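Local coordinates for ankyrin repeat and SAM domain-containing protein 4B (Mus musculus, PDB 5F3X) that probably acts as a scaffold, using its SAM domain and C-terminal PDZ-binding motif to bind partner proteins, at residues B[14-19]-B[36-41]. Residues are numbered along the deposited sequence; the frame is centred on the assembly and turned at random.
Sequences VFLQSQ and EALLLC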
loop_
_atom_site.group_PDB
_atom_site.type_symbol
_atom_site.label_atom_id
_atom_site.label_comp_id
_atom_site.label_asym_id
_atom_site.label_seq_id
_atom_site.Cartn_x
_atom_site.Cartn_y
_atom_site.Cartn_z
ATOM N N VAL B 14 3.907 0.068 16.960
ATOM C CA VAL B 14 4.463 0.655 15.739
ATOM C C VAL B 14 4.520 2.162 15.880
ATOM O O VAL B 14 5.523 2.800 15.523
ATOM C CB VAL B 14 3.637 0.261 14.495
ATOM C CG1 VAL B 14 4.306 0.814 13.240
ATOM C CG2 VAL B 14 3.463 -1.227 14.389
ATOM N N PHE B 15 3.437 2.752 16.408
ATOM C CA PHE B 15 3.386 4.186 16.644
ATOM C C PHE B 15 4.599 4.662 17.444
ATOM O O PHE B 15 5.415 5.438 16.936
ATOM C CB PHE B 15 2.076 4.540 17.344
ATOM C CG PHE B 15 1.901 6.010 17.569
ATOM C CD1 PHE B 15 1.632 6.859 16.500
ATOM C CD2 PHE B 15 2.038 6.553 18.835
ATOM C CE1 PHE B 15 1.492 8.209 16.701
ATOM C CE2 PHE B 15 1.895 7.908 19.037
ATOM C CZ PHE B 15 1.627 8.737 17.973
ATOM N N LEU B 16 4.746 4.190 18.693
ATOM C CA LEU B 16 5.905 4.590 19.500
ATOM C C LEU B 16 7.215 4.302 18.780
ATOM O O LEU B 16 8.138 5.124 18.800
ATOM C CB LEU B 16 5.885 3.896 20.857
ATOM C CG LEU B 16 4.629 4.150 21.699
ATOM C CD1 LEU B 16 4.650 3.281 22.955
ATOM C CD2 LEU B 16 4.477 5.650 22.050
ATOM N N GLN B 17 7.307 3.149 18.119
ATOM C CA GLN B 17 8.522 2.787 17.395
ATOM C C GLN B 17 8.902 3.858 16.377
ATOM O O GLN B 17 10.047 4.333 16.340
ATOM C CB GLN B 17 8.306 1.433 16.723
ATOM C CG GLN B 17 9.530 0.839 16.084
ATOM C CD GLN B 17 10.660 0.605 17.065
ATOM O OE1 GLN B 17 10.458 0.096 18.194
ATOM N NE2 GLN B 17 11.867 0.996 16.648
ATOM N N SER B 18 7.938 4.272 15.555
ATOM C CA SER B 18 8.168 5.331 14.577
ATOM C C SER B 18 8.709 6.623 15.196
ATOM O O SER B 18 9.380 7.402 14.509
ATOM C CB SER B 18 6.858 5.628 13.853
ATOM O OG SER B 18 5.896 6.171 14.760
ATOM N N GLN B 19 8.378 6.901 16.460
ATOM C CA GLN B 19 8.678 8.187 17.090
ATOM C C GLN B 19 9.909 8.175 17.980
ATOM O O GLN B 19 10.165 9.178 18.650
ATOM C CB GLN B 19 7.481 8.678 17.919
ATOM C CG GLN B 19 6.272 9.011 17.079
ATOM C CD GLN B 19 6.597 9.918 15.888
ATOM O OE1 GLN B 19 6.365 9.539 14.742
ATOM N NE2 GLN B 19 7.108 11.118 16.157
ATOM N N GLU B 36 -5.762 3.845 21.227
ATOM C CA GLU B 36 -7.036 4.514 21.438
ATOM C C GLU B 36 -6.966 5.437 22.642
ATOM O O GLU B 36 -7.299 6.619 22.552
ATOM C CB GLU B 36 -8.138 3.475 21.627
ATOM C CG GLU B 36 -9.404 3.997 22.269
ATOM C CD GLU B 36 -10.625 3.126 21.977
ATOM O OE1 GLU B 36 -11.705 3.377 22.575
ATOM O OE2 GLU B 36 -10.510 2.189 21.141
ATOM N N ALA B 37 -6.536 4.898 23.787
ATOM C CA ALA B 37 -6.487 5.674 25.009
ATOM C C ALA B 37 -5.412 6.746 24.939
ATOM O O ALA B 37 -5.590 7.840 25.498
ATOM C CB ALA B 37 -6.245 4.756 26.204
ATOM N N LEU B 38 -4.302 6.456 24.254
ATOM C CA LEU B 38 -3.212 7.419 24.166
ATOM C C LEU B 38 -3.693 8.739 23.571
ATOM O O LEU B 38 -3.380 9.817 24.099
ATOM C CB LEU B 38 -2.066 6.833 23.346
ATOM C CG LEU B 38 -0.850 7.746 23.265
ATOM C CD1 LEU B 38 -0.427 8.129 24.693
ATOM C CD2 LEU B 38 0.286 7.095 22.457
ATOM N N LEU B 39 -4.488 8.677 22.491
ATOM C CA LEU B 39 -4.970 9.901 21.858
ATOM C C LEU B 39 -5.954 10.665 22.740
ATOM O O LEU B 39 -6.186 11.850 22.496
ATOM C CB LEU B 39 -5.615 9.602 20.497
ATOM C CG LEU B 39 -4.827 8.742 19.487
ATOM C CD1 LEU B 39 -5.419 8.832 18.101
ATOM C CD2 LEU B 39 -3.356 9.095 19.458
ATOM N N LEU B 40 -6.523 10.024 23.763
ATOM C CA LEU B 40 -7.366 10.682 24.765
ATOM C C LEU B 40 -6.565 11.348 25.891
ATOM O O LEU B 40 -7.162 11.836 26.863
ATOM C CB LEU B 40 -8.328 9.665 25.393
ATOM C CG LEU B 40 -9.441 9.001 24.584
ATOM C CD1 LEU B 40 -10.324 8.151 25.519
ATOM C CD2 LEU B 40 -10.272 10.037 23.866
ATOM N N CYS B 41 -5.233 11.321 25.816
ATOM C CA CYS B 41 -4.374 11.796 26.892
ATOM C C CYS B 41 -3.962 13.250 26.693
ATOM O O CYS B 41 -3.663 13.698 25.572
ATOM C CB CYS B 41 -3.126 10.921 27.018
ATOM S SG CYS B 41 -3.468 9.364 27.837
#
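The hydrophobic core of a SAM domain, a compact bundle of five helices, is built where the helices turn apolar side chains inward, and here Phe15 of helix 11-18 meets Leu38 of helix 35-39 there. The backbones stay well apart, with the CA atoms of Phe15 and Leu38 10.5 Å from each other, and the side chains span the gap. In both residues the bond to CB already points across it, and CG held anti to the backbone N (chi1 -177° in each) carries the ring and the branched end onward. A single branch of the leucine does the touching: CD2 of Leu38 lies 3.9 Å from CE2 and 4.1 Å from CD2 of Phe15, approaching the ring obliquely. CD2 of Leu38 is also 4.5 Å from CD2 of Leu16, a looser approach. Other helices complete the surroundings, since Ala62 of helix 53-71 touches Phe15, Ile63 of that helix touches Leu38, and Phe28 of helix 25-30 packs on both Leu16 and Leu38. A modest 95 Å² is buried between the two segments, and the contacting groups are apolar, consistent with a pairing that rests on van der Waals contact and exclusion of water, without the directional constraint of a polar bond.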